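Local coordinates for protein lysozyme (Penaeus vannamei, PDB 6UKC) that probably hydrolyses beta-1,4 linkages in bacterial peptidoglycan and chitodextrins, as a C-type lysozyme of glycosyl hydrolase family 22 that takes part in innate immunity, at residues A[18-23]-A[89-94]; A[29-34]-A[38-43]; A[51-56]-A[60-65]; A[99-104]-A[111-116]. All coordinates share one frame; numbering follows the deposited sequence.

Contact 1. Residues A[18-23]-A[89-94]; sequences RDYYLS and EALRCA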
loop_
_atom_site.group_PDB
_atom_site.type_symbol
_atom_site.label_atom_id
_atom_site.label_comp_id
_atom_site.label_asym_id
_atom_site.label_seq_id
_atom_site.Cartn_x
_atom_site.Cartn_y
_atom_site.Cartn_z
ATOM N N ARG A 18 3.965 15.997 0.898
ATOM C CA ARG A 18 3.426 17.283 0.366
ATOM C C ARG A 18 1.886 17.270 0.386
ATOM O O ARG A 18 1.285 18.226 0.932
ATOM C CB ARG A 18 3.978 17.523 -1.044
ATOM C CG ARG A 18 3.677 18.905 -1.606
ATOM C CD ARG A 18 4.053 19.060 -3.063
ATOM N NE ARG A 18 3.737 17.835 -3.801
ATOM C CZ ARG A 18 4.638 16.933 -4.239
ATOM N NH1 ARG A 18 5.936 17.110 -4.049
ATOM N NH2 ARG A 18 4.233 15.850 -4.879
ATOM N N ASP A 19 1.260 16.218 -0.150
ATOM C CA ASP A 19 -0.187 16.245 -0.484
ATOM C C ASP A 19 -1.028 15.635 0.637
ATOM O O ASP A 19 -2.211 16.046 0.755
ATOM C CB ASP A 19 -0.478 15.518 -1.787
ATOM C CG ASP A 19 0.040 16.249 -3.005
ATOM O OD1 ASP A 19 0.809 17.217 -2.846
ATOM O OD2 ASP A 19 -0.336 15.833 -4.104
ATOM N N TYR A 20 -0.469 14.695 1.408
ATOM C CA TYR A 20 -1.202 13.899 2.434
ATOM C C TYR A 20 -0.718 14.194 3.860
ATOM O O TYR A 20 -1.369 13.662 4.803
ATOM C CB TYR A 20 -1.090 12.416 2.079
ATOM C CG TYR A 20 -1.705 12.122 0.741
ATOM C CD1 TYR A 20 -3.086 12.115 0.593
ATOM C CD2 TYR A 20 -0.922 11.961 -0.386
ATOM C CE1 TYR A 20 -3.674 11.893 -0.641
ATOM C CE2 TYR A 20 -1.501 11.770 -1.633
ATOM C CZ TYR A 20 -2.878 11.726 -1.757
ATOM O OH TYR A 20 -3.448 11.495 -2.970
ATOM N N TYR A 21 0.363 14.980 4.039
ATOM C CA TYR A 21 0.879 15.395 5.371
ATOM C C TYR A 21 1.071 14.142 6.234
ATOM O O TYR A 21 0.742 14.126 7.445
ATOM C CB TYR A 21 -0.081 16.374 6.062
ATOM C CG TYR A 21 -0.641 17.422 5.140
ATOM C CD1 TYR A 21 0.192 18.387 4.578
ATOM C CD2 TYR A 21 -1.975 17.413 4.764
ATOM C CE1 TYR A 21 -0.282 19.336 3.680
ATOM C CE2 TYR A 21 -2.467 18.355 3.866
ATOM C CZ TYR A 21 -1.619 19.321 3.331
ATOM O OH TYR A 21 -2.075 20.251 2.452
ATOM N N LEU A 22 1.573 13.074 5.629
ATOM C CA LEU A 22 1.818 11.841 6.408
ATOM C C LEU A 22 3.056 12.090 7.257
ATOM O O LEU A 22 3.964 12.822 6.783
ATOM C CB LEU A 22 2.028 10.655 5.465
ATOM C CG LEU A 22 0.838 10.241 4.609
ATOM C CD1 LEU A 22 1.024 8.816 4.131
ATOM C CD2 LEU A 22 -0.485 10.352 5.368
ATOM N N SER A 23 3.092 11.475 8.435
ATOM C CA SER A 23 4.287 11.355 9.307
ATOM C C SER A 23 5.371 10.556 8.592
ATOM O O SER A 23 5.022 9.694 7.733
ATOM C CB SER A 23 3.939 10.683 10.626
ATOM O OG SER A 23 3.595 9.315 10.431
ATOM N N GLU A 89 -7.366 6.971 -3.039
ATOM C CA GLU A 89 -8.245 5.863 -2.560
ATOM C C GLU A 89 -7.374 4.668 -2.152
ATOM O O GLU A 89 -7.744 3.975 -1.181
ATOM C CB GLU A 89 -9.237 5.453 -3.641
ATOM C CG GLU A 89 -10.227 6.535 -4.004
ATOM C CD GLU A 89 -11.363 6.737 -3.022
ATOM O OE1 GLU A 89 -12.345 7.370 -3.451
ATOM O OE2 GLU A 89 -11.279 6.254 -1.852
ATOM N N ALA A 90 -6.267 4.438 -2.874
ATOM C CA ALA A 90 -5.260 3.401 -2.545
ATOM C C ALA A 90 -4.790 3.641 -1.114
ATOM O O ALA A 90 -4.890 2.708 -0.290
ATOM C CB ALA A 90 -4.107 3.415 -3.526
ATOM N N LEU A 91 -4.398 4.883 -0.814
ATOM C CA LEU A 91 -3.881 5.253 0.522
ATOM C C LEU A 91 -5.021 5.109 1.540
ATOM O O LEU A 91 -4.822 4.386 2.572
ATOM C CB LEU A 91 -3.309 6.667 0.426
ATOM C CG LEU A 91 -2.734 7.262 1.714
ATOM C CD1 LEU A 91 -1.669 6.359 2.339
ATOM C CD2 LEU A 91 -2.171 8.638 1.437
ATOM N N ARG A 92 -6.188 5.715 1.253
ATOM C CA ARG A 92 -7.337 5.652 2.188
ATOM C C ARG A 92 -7.578 4.172 2.541
ATOM O O ARG A 92 -7.677 3.847 3.753
ATOM C CB ARG A 92 -8.553 6.363 1.598
ATOM C CG ARG A 92 -9.712 6.529 2.572
ATOM C CD ARG A 92 -10.842 7.357 1.964
ATOM N NE ARG A 92 -10.410 8.745 1.833
ATOM C CZ ARG A 92 -10.495 9.491 0.726
ATOM N NH1 ARG A 92 -11.075 9.025 -0.368
ATOM N NH2 ARG A 92 -10.050 10.735 0.731
ATOM N N CYS A 93 -7.572 3.285 1.538
ATOM C CA CYS A 93 -7.905 1.853 1.746
ATOM C C CYS A 93 -6.752 1.124 2.466
ATOM O O CYS A 93 -7.028 0.250 3.369
ATOM C CB CYS A 93 -8.275 1.179 0.435
ATOM S SG CYS A 93 -8.738 -0.557 0.640
ATOM N N ALA A 94 -5.501 1.453 2.138
ATOM C CA ALA A 94 -4.329 0.872 2.846
ATOM C C ALA A 94 -4.413 1.265 4.332
ATOM O O ALA A 94 -4.229 0.395 5.196
ATOM C CB ALA A 94 -3.019 1.283 2.190
#
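Leu91 of helix 88-105 packs against Tyr20 and Leu22, at the C-terminal end of helix 9-20. Its CB points toward that end. The first torsion sets CG anti to the backbone N (chi1 179°), and the side chain then forks into two methyls with different partners. CD2 goes to Tyr20. It lies over one face of the ring, offset toward the rim, 3.6 Å from Tyr20 CG and nearly as close to CD1. This is a CH-pi contact, with the methyl 3.8 Å from the ring centroid and 22° off the ring normal. The two side chains slide past each other in opposite directions. CD1 takes the other branch and meets Leu22 CD1 tip to tip, at 4.1 Å. The contact belongs to the helical part of the C-type lysozyme fold, where helix 88-105 packs beside helices 9-20 and 24-38. Helix 9-20 gives way here to a short turn, and Tyr21 leaves helical geometry with a positive phi of 52°. Leu22 follows in the turn, its CB pointing toward helix 88-105, and Ser23 then caps the start of helix 24-38 through its OG. At the far end of the ring, the Tyr20 hydroxyl and that of Thr88, at the start of helix 88-105, share a hydrogen bond. Leu16 and Trp30 also touch both Leu22 and Leu91.

Contact 2. Residues A[29-34]-A[38-43]; sequences NWVCIA and SSFNTA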
loop_
_atom_site.group_PDB
_atom_site.type_symbol
_atom_site.label_atom_id
_atom_site.label_comp_id
_atom_site.label_asym_id
_atom_site.label_seq_id
_atom_site.Cartn_x
_atom_site.Cartn_y
_atom_site.Cartn_z
ATOM N N ASN A 29 7.298 3.512 5.920
ATOM C CA ASN A 29 6.585 2.214 5.841
ATOM C C ASN A 29 5.856 2.122 4.492
ATOM O O ASN A 29 5.912 1.036 3.879
ATOM C CB ASN A 29 5.689 1.984 7.057
ATOM C CG ASN A 29 6.469 1.476 8.254
ATOM O OD1 ASN A 29 7.070 0.418 8.179
ATOM N ND2 ASN A 29 6.523 2.244 9.334
ATOM N N TRP A 30 5.162 3.173 4.035
ATOM C CA TRP A 30 4.369 3.032 2.783
ATOM C C TRP A 30 5.339 2.934 1.592
ATOM O O TRP A 30 5.108 2.084 0.688
ATOM C CB TRP A 30 3.309 4.142 2.617
ATOM C CG TRP A 30 2.147 4.060 3.563
ATOM C CD1 TRP A 30 1.663 5.085 4.329
ATOM C CD2 TRP A 30 1.277 2.930 3.815
ATOM N NE1 TRP A 30 0.579 4.670 5.061
ATOM C CE2 TRP A 30 0.317 3.352 4.772
ATOM C CE3 TRP A 30 1.213 1.608 3.348
ATOM C CZ2 TRP A 30 -0.678 2.508 5.262
ATOM C CZ3 TRP A 30 0.242 0.765 3.848
ATOM C CH2 TRP A 30 -0.699 1.215 4.780
ATOM N N VAL A 31 6.412 3.728 1.583
ATOM C CA VAL A 31 7.419 3.676 0.476
ATOM C C VAL A 31 7.975 2.242 0.346
ATOM O O VAL A 31 8.027 1.669 -0.806
ATOM C CB VAL A 31 8.531 4.711 0.715
ATOM C CG1 VAL A 31 9.708 4.521 -0.224
ATOM C CG2 VAL A 31 7.996 6.141 0.624
ATOM N N CYS A 32 8.407 1.667 1.469
ATOM C CA CYS A 32 9.015 0.315 1.505
ATOM C C CYS A 32 8.002 -0.706 0.954
ATOM O O CYS A 32 8.406 -1.550 0.067
ATOM C CB CYS A 32 9.463 -0.073 2.905
ATOM S SG CYS A 32 10.444 -1.591 2.899
ATOM N N ILE A 33 6.760 -0.651 1.464
ATOM C CA ILE A 33 5.679 -1.598 1.066
ATOM C C ILE A 33 5.430 -1.444 -0.433
ATOM O O ILE A 33 5.436 -2.504 -1.110
ATOM C CB ILE A 33 4.407 -1.434 1.911
ATOM C CG1 ILE A 33 4.671 -1.905 3.342
ATOM C CG2 ILE A 33 3.233 -2.182 1.282
ATOM C CD1 ILE A 33 3.642 -1.421 4.333
ATOM N N ALA A 34 5.279 -0.202 -0.935
ATOM C CA ALA A 34 5.041 0.065 -2.377
ATOM C C ALA A 34 6.200 -0.468 -3.225
ATOM O O ALA A 34 5.934 -1.027 -4.321
ATOM C CB ALA A 34 4.853 1.539 -2.643
ATOM N N SER A 38 4.934 -3.559 -5.669
ATOM C CA SER A 38 4.506 -3.134 -7.029
ATOM C C SER A 38 5.560 -2.360 -7.822
ATOM O O SER A 38 5.221 -1.970 -8.948
ATOM C CB SER A 38 3.281 -2.286 -6.916
ATOM O OG SER A 38 3.605 -1.035 -6.309
ATOM N N SER A 39 6.756 -2.113 -7.279
ATOM C CA SER A 39 7.769 -1.176 -7.835
ATOM C C SER A 39 7.142 0.199 -8.091
ATOM O O SER A 39 7.423 0.799 -9.145
ATOM C CB SER A 39 8.389 -1.744 -9.061
ATOM O OG SER A 39 8.886 -3.037 -8.779
ATOM N N PHE A 40 6.275 0.649 -7.173
ATOM C CA PHE A 40 5.587 1.973 -7.195
ATOM C C PHE A 40 4.817 2.177 -8.508
ATOM O O PHE A 40 4.663 3.361 -8.946
ATOM C CB PHE A 40 6.588 3.120 -7.047
ATOM C CG PHE A 40 7.613 2.961 -5.965
ATOM C CD1 PHE A 40 7.320 3.305 -4.648
ATOM C CD2 PHE A 40 8.879 2.487 -6.265
ATOM C CE1 PHE A 40 8.292 3.214 -3.660
ATOM C CE2 PHE A 40 9.849 2.399 -5.279
ATOM C CZ PHE A 40 9.554 2.754 -3.984
ATOM N N ASN A 41 4.340 1.077 -9.094
ATOM C CA ASN A 41 3.547 1.084 -10.351
ATOM C C ASN A 41 2.057 1.030 -9.997
ATOM O O ASN A 41 1.564 -0.044 -9.538
ATOM C CB ASN A 41 4.008 -0.043 -11.277
ATOM C CG ASN A 41 3.095 -0.254 -12.471
ATOM O OD1 ASN A 41 2.428 0.672 -12.949
ATOM N ND2 ASN A 41 3.069 -1.488 -12.945
ATOM N N THR A 42 1.359 2.140 -10.233
ATOM C CA THR A 42 -0.071 2.326 -9.872
ATOM C C THR A 42 -0.991 1.365 -10.646
ATOM O O THR A 42 -2.139 1.214 -10.219
ATOM C CB THR A 42 -0.529 3.768 -10.119
ATOM O OG1 THR A 42 -0.486 4.065 -11.519
ATOM C CG2 THR A 42 0.299 4.765 -9.339
ATOM N N ALA A 43 -0.534 0.787 -11.764
ATOM C CA ALA A 43 -1.324 -0.131 -12.617
ATOM C C ALA A 43 -0.893 -1.588 -12.412
ATOM O O ALA A 43 -1.469 -2.441 -13.098
ATOM C CB ALA A 43 -1.224 0.285 -14.068
#
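The C-terminal end of helix 24-38 and the type I' turn that follows it, Ser38 to Asn41, make up this contact. The chain folds back here, and Phe40 returns to the helix it has just left. The carbonyl of Ala34 is the polar centre. Ser38 N donates to Ala34 O at 3.0 Å, as in the last turn of a helix, and comes in tilted 33° from the carbonyl plane. Phe40 N reaches the same oxygen at 3.3 Å, in a weak but fairly straight bond. Ser38 OG also lies 3.1 Å from Ala34 O, but Ile57 O competes for its proton. One carbonyl of a buried residue thus takes two backbone N-H groups, the second weakly. The Phe40 ring packs beside them. Its CG stands anti to the carbonyl carbon, chi1 -46°, which turns the ring back along the helix. Phe40 CD1 meets Ala34 CB at 3.6 Å, and the carbonyl carbon of Ala34 lies over one ring face, toward the rim. Further out, Phe40 CE1 touches Val31 CG1 at 3.9 Å, the two side chains crossing at a slant. Helix 9-20 covers this patch through Phe12 on Ala34 and Lys9 on Phe40. Helix 126-134 packs on Val31 through Tyr129 and Met130, and the chain after the turn leads on to strand 45-47.

Contact 3. Residues A[51-56]-A[60-65]; sequences RSTDYG and INNKYW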
loop_
_atom_site.group_PDB
_atom_site.type_symbol
_atom_site.label_atom_id
_atom_site.label_comp_id
_atom_site.label_asym_id
_atom_site.label_seq_id
_atom_site.Cartn_x
_atom_site.Cartn_y
_atom_site.Cartn_z
ATOM N N ARG A 51 -8.586 -17.277 -7.409
ATOM C CA ARG A 51 -9.599 -16.494 -8.187
ATOM C C ARG A 51 -9.686 -15.034 -7.701
ATOM O O ARG A 51 -10.605 -14.318 -8.145
ATOM C CB ARG A 51 -10.986 -17.158 -8.173
ATOM C CG ARG A 51 -11.081 -18.407 -9.035
ATOM C CD ARG A 51 -12.486 -18.928 -9.269
ATOM N NE ARG A 51 -12.412 -20.164 -10.038
ATOM C CZ ARG A 51 -13.435 -20.953 -10.346
ATOM N NH1 ARG A 51 -14.657 -20.643 -9.950
ATOM N NH2 ARG A 51 -13.234 -22.060 -11.050
ATOM N N SER A 52 -8.775 -14.586 -6.837
ATOM C CA SER A 52 -8.746 -13.195 -6.323
ATOM C C SER A 52 -7.703 -12.411 -7.116
ATOM O O SER A 52 -6.928 -13.019 -7.879
ATOM C CB SER A 52 -8.488 -13.153 -4.848
ATOM O OG SER A 52 -7.131 -13.446 -4.561
ATOM N N THR A 53 -7.723 -11.098 -6.990
ATOM C CA THR A 53 -6.829 -10.192 -7.747
ATOM C C THR A 53 -6.246 -9.191 -6.756
ATOM O O THR A 53 -7.000 -8.734 -5.857
ATOM C CB THR A 53 -7.566 -9.514 -8.912
ATOM O OG1 THR A 53 -7.968 -10.572 -9.786
ATOM C CG2 THR A 53 -6.723 -8.506 -9.663
ATOM N N ASP A 54 -4.956 -8.888 -6.918
ATOM C CA ASP A 54 -4.268 -7.812 -6.156
ATOM C C ASP A 54 -4.202 -6.575 -7.065
ATOM O O ASP A 54 -3.846 -6.746 -8.266
ATOM C CB ASP A 54 -2.924 -8.355 -5.672
ATOM C CG ASP A 54 -3.064 -9.541 -4.732
ATOM O OD1 ASP A 54 -3.971 -9.486 -3.871
ATOM O OD2 ASP A 54 -2.288 -10.515 -4.873
ATOM N N TYR A 55 -4.536 -5.388 -6.539
ATOM C CA TYR A 55 -4.694 -4.150 -7.344
ATOM C C TYR A 55 -3.790 -3.003 -6.863
ATOM O O TYR A 55 -3.749 -2.664 -5.659
ATOM C CB TYR A 55 -6.150 -3.671 -7.300
ATOM C CG TYR A 55 -7.157 -4.548 -8.002
ATOM C CD1 TYR A 55 -7.772 -5.612 -7.345
ATOM C CD2 TYR A 55 -7.507 -4.305 -9.324
ATOM C CE1 TYR A 55 -8.725 -6.394 -7.983
ATOM C CE2 TYR A 55 -8.449 -5.084 -9.980
ATOM C CZ TYR A 55 -9.081 -6.112 -9.296
ATOM O OH TYR A 55 -9.993 -6.885 -9.948
ATOM N N GLY A 56 -3.134 -2.356 -7.826
ATOM C CA GLY A 56 -2.458 -1.057 -7.655
ATOM C C GLY A 56 -1.124 -1.151 -6.933
ATOM O O GLY A 56 -0.611 -2.251 -6.736
ATOM N N ILE A 60 -3.711 -4.456 -3.215
ATOM C CA ILE A 60 -4.852 -4.735 -2.307
ATOM C C ILE A 60 -5.766 -5.756 -2.985
ATOM O O ILE A 60 -6.082 -5.567 -4.204
ATOM C CB ILE A 60 -5.589 -3.427 -1.975
ATOM C CG1 ILE A 60 -4.711 -2.488 -1.143
ATOM C CG2 ILE A 60 -6.904 -3.743 -1.288
ATOM C CD1 ILE A 60 -5.045 -1.045 -1.278
ATOM N N ASN A 61 -6.198 -6.750 -2.202
ATOM C CA ASN A 61 -6.831 -8.015 -2.661
ATOM C C ASN A 61 -8.352 -7.835 -2.677
ATOM O O ASN A 61 -8.883 -7.385 -1.630
ATOM C CB ASN A 61 -6.425 -9.192 -1.762
ATOM C CG ASN A 61 -6.863 -10.526 -2.336
ATOM O OD1 ASN A 61 -7.888 -11.070 -1.924
ATOM N ND2 ASN A 61 -6.130 -11.031 -3.320
ATOM N N ASN A 62 -9.029 -8.201 -3.780
ATOM C CA ASN A 62 -10.512 -8.042 -3.947
ATOM C C ASN A 62 -11.322 -9.047 -3.094
ATOM O O ASN A 62 -12.571 -8.889 -3.021
ATOM C CB ASN A 62 -10.960 -8.114 -5.414
ATOM C CG ASN A 62 -10.576 -9.398 -6.118
ATOM O OD1 ASN A 62 -9.798 -10.188 -5.591
ATOM N ND2 ASN A 62 -11.137 -9.624 -7.298
ATOM N N LYS A 63 -10.687 -10.029 -2.440
ATOM C CA LYS A 63 -11.421 -11.003 -1.582
ATOM C C LYS A 63 -12.030 -10.285 -0.368
ATOM O O LYS A 63 -13.114 -10.744 0.047
ATOM C CB LYS A 63 -10.571 -12.196 -1.125
ATOM C CG LYS A 63 -11.317 -13.159 -0.200
ATOM C CD LYS A 63 -10.947 -14.636 -0.300
ATOM C CE LYS A 63 -11.618 -15.313 -1.479
ATOM N NZ LYS A 63 -11.948 -16.743 -1.226
ATOM N N TYR A 64 -11.383 -9.234 0.186
ATOM C CA TYR A 64 -11.798 -8.565 1.460
ATOM C C TYR A 64 -12.049 -7.056 1.295
ATOM O O TYR A 64 -12.935 -6.508 1.962
ATOM C CB TYR A 64 -10.728 -8.785 2.541
ATOM C CG TYR A 64 -10.253 -10.213 2.647
ATOM C CD1 TYR A 64 -11.063 -11.200 3.203
ATOM C CD2 TYR A 64 -9.015 -10.592 2.141
ATOM C CE1 TYR A 64 -10.644 -12.521 3.278
ATOM C CE2 TYR A 64 -8.581 -11.911 2.209
ATOM C CZ TYR A 64 -9.399 -12.874 2.780
ATOM O OH TYR A 64 -8.975 -14.162 2.857
ATOM N N TRP A 65 -11.273 -6.378 0.456
ATOM C CA TRP A 65 -10.940 -4.940 0.624
ATOM C C TRP A 65 -11.667 -4.068 -0.394
ATOM O O TRP A 65 -12.205 -3.018 0.017
ATOM C CB TRP A 65 -9.421 -4.736 0.566
ATOM C CG TRP A 65 -8.689 -5.518 1.617
ATOM C CD1 TRP A 65 -7.782 -6.513 1.407
ATOM C CD2 TRP A 65 -8.837 -5.419 3.047
ATOM N NE1 TRP A 65 -7.323 -7.006 2.601
ATOM C CE2 TRP A 65 -7.959 -6.359 3.624
ATOM C CE3 TRP A 65 -9.607 -4.624 3.894
ATOM C CZ2 TRP A 65 -7.856 -6.542 5.000
ATOM C CZ3 TRP A 65 -9.480 -4.783 5.254
ATOM C CH2 TRP A 65 -8.627 -5.732 5.798
HETATM O O HOH W 1 -10.040 -11.977 -9.078
#
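The Tyr55 ring has Thr53 CG2 over one face, offset toward the rim, while Ile60 O and the Asn62 side chain lie at its edge. Tyr55 CE1 is 3.8 Å from Asn62 CB, with ring and amide planes 67° apart. The Asn61 amide works in its own plane. Its ND2 donates to Asp54 OD1 at 2.7 Å and to Ser52 OG at 2.9 Å, so two nearly straight bonds fix its rotation. Ser52 OG is also hydrogen-bonded to Asn50 ND2. Asp54 OD1 is met from above the carboxylate plane. The segments form the antiparallel hairpin of strands 53-55 and 60-61, part of the small sheet of the lysozyme beta domain. Tyr55 and Ile60 are the hydrogen-bonded pair, and Asp54 and Asn61 the non-hydrogen-bonded one. Beyond them, Asn62 N donates to Thr53 O at 3.0 Å, and Asn62 OD1 takes Thr53 N at 2.7 Å. A water bridges Asn62 ND2, Thr53 OG1 and Arg51 O. Asp54 OD2 accepts a hydrogen bond from Asn48 ND2.

Contact 4. Residues A[99-104]-A[111-116]; sequences RDTERF and YSAWVA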
loop_
_atom_site.group_PDB
_atom_site.type_symbol
_atom_site.label_atom_id
_atom_site.label_comp_id
_atom_site.label_asym_id
_atom_site.label_seq_id
_atom_site.Cartn_x
_atom_site.Cartn_y
_atom_site.Cartn_z
ATOM N N ARG A 99 -5.478 -0.215 9.788
ATOM C CA ARG A 99 -6.330 0.013 10.987
ATOM C C ARG A 99 -6.945 -1.327 11.410
ATOM O O ARG A 99 -6.778 -1.693 12.599
ATOM C CB ARG A 99 -7.380 1.103 10.754
ATOM C CG ARG A 99 -8.169 1.466 12.008
ATOM C CD ARG A 99 -9.172 2.584 11.827
ATOM N NE ARG A 99 -9.648 2.713 10.448
ATOM C CZ ARG A 99 -9.151 3.545 9.515
ATOM N NH1 ARG A 99 -8.154 4.373 9.783
ATOM N NH2 ARG A 99 -9.673 3.563 8.303
ATOM N N ASP A 100 -7.585 -2.060 10.496
ATOM C CA ASP A 100 -8.302 -3.314 10.877
ATOM C C ASP A 100 -7.314 -4.391 11.350
ATOM O O ASP A 100 -7.584 -5.055 12.397
ATOM C CB ASP A 100 -9.157 -3.829 9.716
ATOM C CG ASP A 100 -10.370 -2.942 9.469
ATOM O OD1 ASP A 100 -10.458 -1.855 10.092
ATOM O OD2 ASP A 100 -11.229 -3.347 8.658
ATOM N N THR A 101 -6.213 -4.566 10.611
ATOM C CA THR A 101 -5.159 -5.553 10.943
ATOM C C THR A 101 -4.674 -5.271 12.365
ATOM O O THR A 101 -4.620 -6.228 13.155
ATOM C CB THR A 101 -4.002 -5.538 9.938
ATOM O OG1 THR A 101 -4.534 -5.919 8.675
ATOM C CG2 THR A 101 -2.882 -6.483 10.305
ATOM N N GLU A 102 -4.351 -4.015 12.679
ATOM C CA GLU A 102 -3.874 -3.632 14.027
ATOM C C GLU A 102 -4.943 -4.030 15.051
ATOM O O GLU A 102 -4.583 -4.626 16.075
ATOM C CB GLU A 102 -3.552 -2.139 14.071
ATOM C CG GLU A 102 -3.194 -1.646 15.462
ATOM C CD GLU A 102 -2.327 -0.403 15.482
ATOM O OE1 GLU A 102 -2.832 0.675 15.101
ATOM O OE2 GLU A 102 -1.145 -0.517 15.878
ATOM N N ARG A 103 -6.210 -3.727 14.752
ATOM C CA ARG A 103 -7.396 -4.050 15.587
ATOM C C ARG A 103 -7.323 -5.504 16.058
ATOM O O ARG A 103 -7.320 -5.706 17.281
ATOM C CB ARG A 103 -8.674 -3.737 14.803
ATOM C CG ARG A 103 -9.955 -4.356 15.344
ATOM C CD ARG A 103 -11.018 -3.313 15.634
ATOM N NE ARG A 103 -10.689 -2.631 16.883
ATOM C CZ ARG A 103 -11.383 -1.637 17.436
ATOM N NH1 ARG A 103 -12.484 -1.174 16.858
ATOM N NH2 ARG A 103 -10.964 -1.110 18.577
ATOM N N PHE A 104 -7.226 -6.466 15.132
ATOM C CA PHE A 104 -7.247 -7.928 15.419
ATOM C C PHE A 104 -5.875 -8.460 15.865
ATOM O O PHE A 104 -5.854 -9.421 16.632
ATOM C CB PHE A 104 -7.781 -8.685 14.205
ATOM C CG PHE A 104 -9.272 -8.531 14.060
ATOM C CD1 PHE A 104 -10.136 -9.298 14.834
ATOM C CD2 PHE A 104 -9.815 -7.575 13.208
ATOM C CE1 PHE A 104 -11.509 -9.133 14.729
ATOM C CE2 PHE A 104 -11.187 -7.405 13.118
ATOM C CZ PHE A 104 -12.030 -8.189 13.871
ATOM N N TYR A 111 0.844 -3.228 9.591
ATOM C CA TYR A 111 1.428 -3.428 8.238
ATOM C C TYR A 111 1.651 -4.914 7.938
ATOM O O TYR A 111 1.974 -5.214 6.781
ATOM C CB TYR A 111 2.722 -2.641 8.087
ATOM C CG TYR A 111 2.566 -1.151 8.211
ATOM C CD1 TYR A 111 1.993 -0.399 7.197
ATOM C CD2 TYR A 111 3.070 -0.473 9.306
ATOM C CE1 TYR A 111 1.882 0.981 7.284
ATOM C CE2 TYR A 111 2.962 0.907 9.408
ATOM C CZ TYR A 111 2.371 1.640 8.394
ATOM O OH TYR A 111 2.297 3.009 8.495
ATOM N N SER A 112 1.466 -5.804 8.918
ATOM C CA SER A 112 1.718 -7.262 8.777
ATOM C C SER A 112 0.703 -7.897 7.814
ATOM O O SER A 112 0.911 -9.055 7.450
ATOM C CB SER A 112 1.772 -7.959 10.113
ATOM O OG SER A 112 0.492 -8.064 10.707
ATOM N N ALA A 113 -0.301 -7.142 7.340
ATOM C CA ALA A 113 -1.275 -7.554 6.295
ATOM C C ALA A 113 -0.585 -7.675 4.929
ATOM O O ALA A 113 -1.160 -8.339 4.037
ATOM C CB ALA A 113 -2.420 -6.577 6.226
ATOM N N TRP A 114 0.606 -7.089 4.772
ATOM C CA TRP A 114 1.383 -7.100 3.500
ATOM C C TRP A 114 2.527 -8.117 3.560
ATOM O O TRP A 114 3.375 -8.009 4.473
ATOM C CB TRP A 114 1.920 -5.702 3.195
ATOM C CG TRP A 114 0.888 -4.794 2.609
ATOM C CD1 TRP A 114 0.599 -4.646 1.283
ATOM C CD2 TRP A 114 0.011 -3.909 3.321
ATOM N NE1 TRP A 114 -0.405 -3.735 1.126
ATOM C CE2 TRP A 114 -0.771 -3.251 2.353
ATOM C CE3 TRP A 114 -0.169 -3.579 4.666
ATOM C CZ2 TRP A 114 -1.735 -2.307 2.696
ATOM C CZ3 TRP A 114 -1.120 -2.647 5.002
ATOM C CH2 TRP A 114 -1.888 -2.017 4.027
ATOM N N VAL A 115 2.571 -9.018 2.570
ATOM C CA VAL A 115 3.650 -10.028 2.392
ATOM C C VAL A 115 4.980 -9.275 2.254
ATOM O O VAL A 115 5.929 -9.657 2.945
ATOM C CB VAL A 115 3.349 -10.974 1.214
ATOM C CG1 VAL A 115 4.413 -12.044 1.044
ATOM C CG2 VAL A 115 1.993 -11.643 1.372
ATOM N N ALA A 116 5.041 -8.191 1.471
ATOM C CA ALA A 116 6.296 -7.418 1.271
ATOM C C ALA A 116 6.765 -6.824 2.604
ATOM O O ALA A 116 8.001 -6.732 2.818
ATOM C CB ALA A 116 6.129 -6.337 0.224
#
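Van der Waals packing joins Thr101 of helix 88-105 to Ser112 and Ala113, and the contact is small. The two branches of Thr101 meet different residues. Its methyl stands anti to the backbone N, chi1 of the hydroxyl being -63°, and CG2 comes to 3.7 Å from Ser112 OG. The hydroxyl branch lies against Ala113, with Thr101 OG1 3.3 Å from Ala113 CB. CB of Thr101 points toward the other segment, as does CB of Ala113.

The hydrogen bonds here run within each side. Thr101 OG1 bonds to Ile97 O, one turn earlier in its own helix. Ser112 OG bonds to Lys109 O, which ties the residues leading into the next helix. Trp114 N donates to Tyr111 O at 3.1 Å and rounds off the turn before Trp114 takes the N-cap position of helix 115-121.

The contact lies where helix 88-105 and the start of helix 115-121 come together after a short connection. Ile97 of helix 88-105 extends the packing to Ala113 and Trp114. On the inner side, Tyr111 and Trp114 both meet Trp30 of helix 24-38 edge-to-face.

How the contacts relate
All four contacts lie in one C-type lysozyme chain, with centres 13 to 19 Å apart. Contacts 2 and 3 come one after the other along the chain, both between the two segments of contact 1, and contact 4 follows. Contacts 1 and 4 share helix 88-105, each using a different part of it. Trp30 of contact 2 is the common hub of the helical part: it touches Leu22, Leu91 and Ala94 of contact 1, and Tyr111 and Trp114 of contact 4. Contact 3 holds two strands of the three-stranded sheet, and its Ile60 packs on helix 88-105 near Ala90 and Cys93. That helix therefore links the helical core to the beta hairpin.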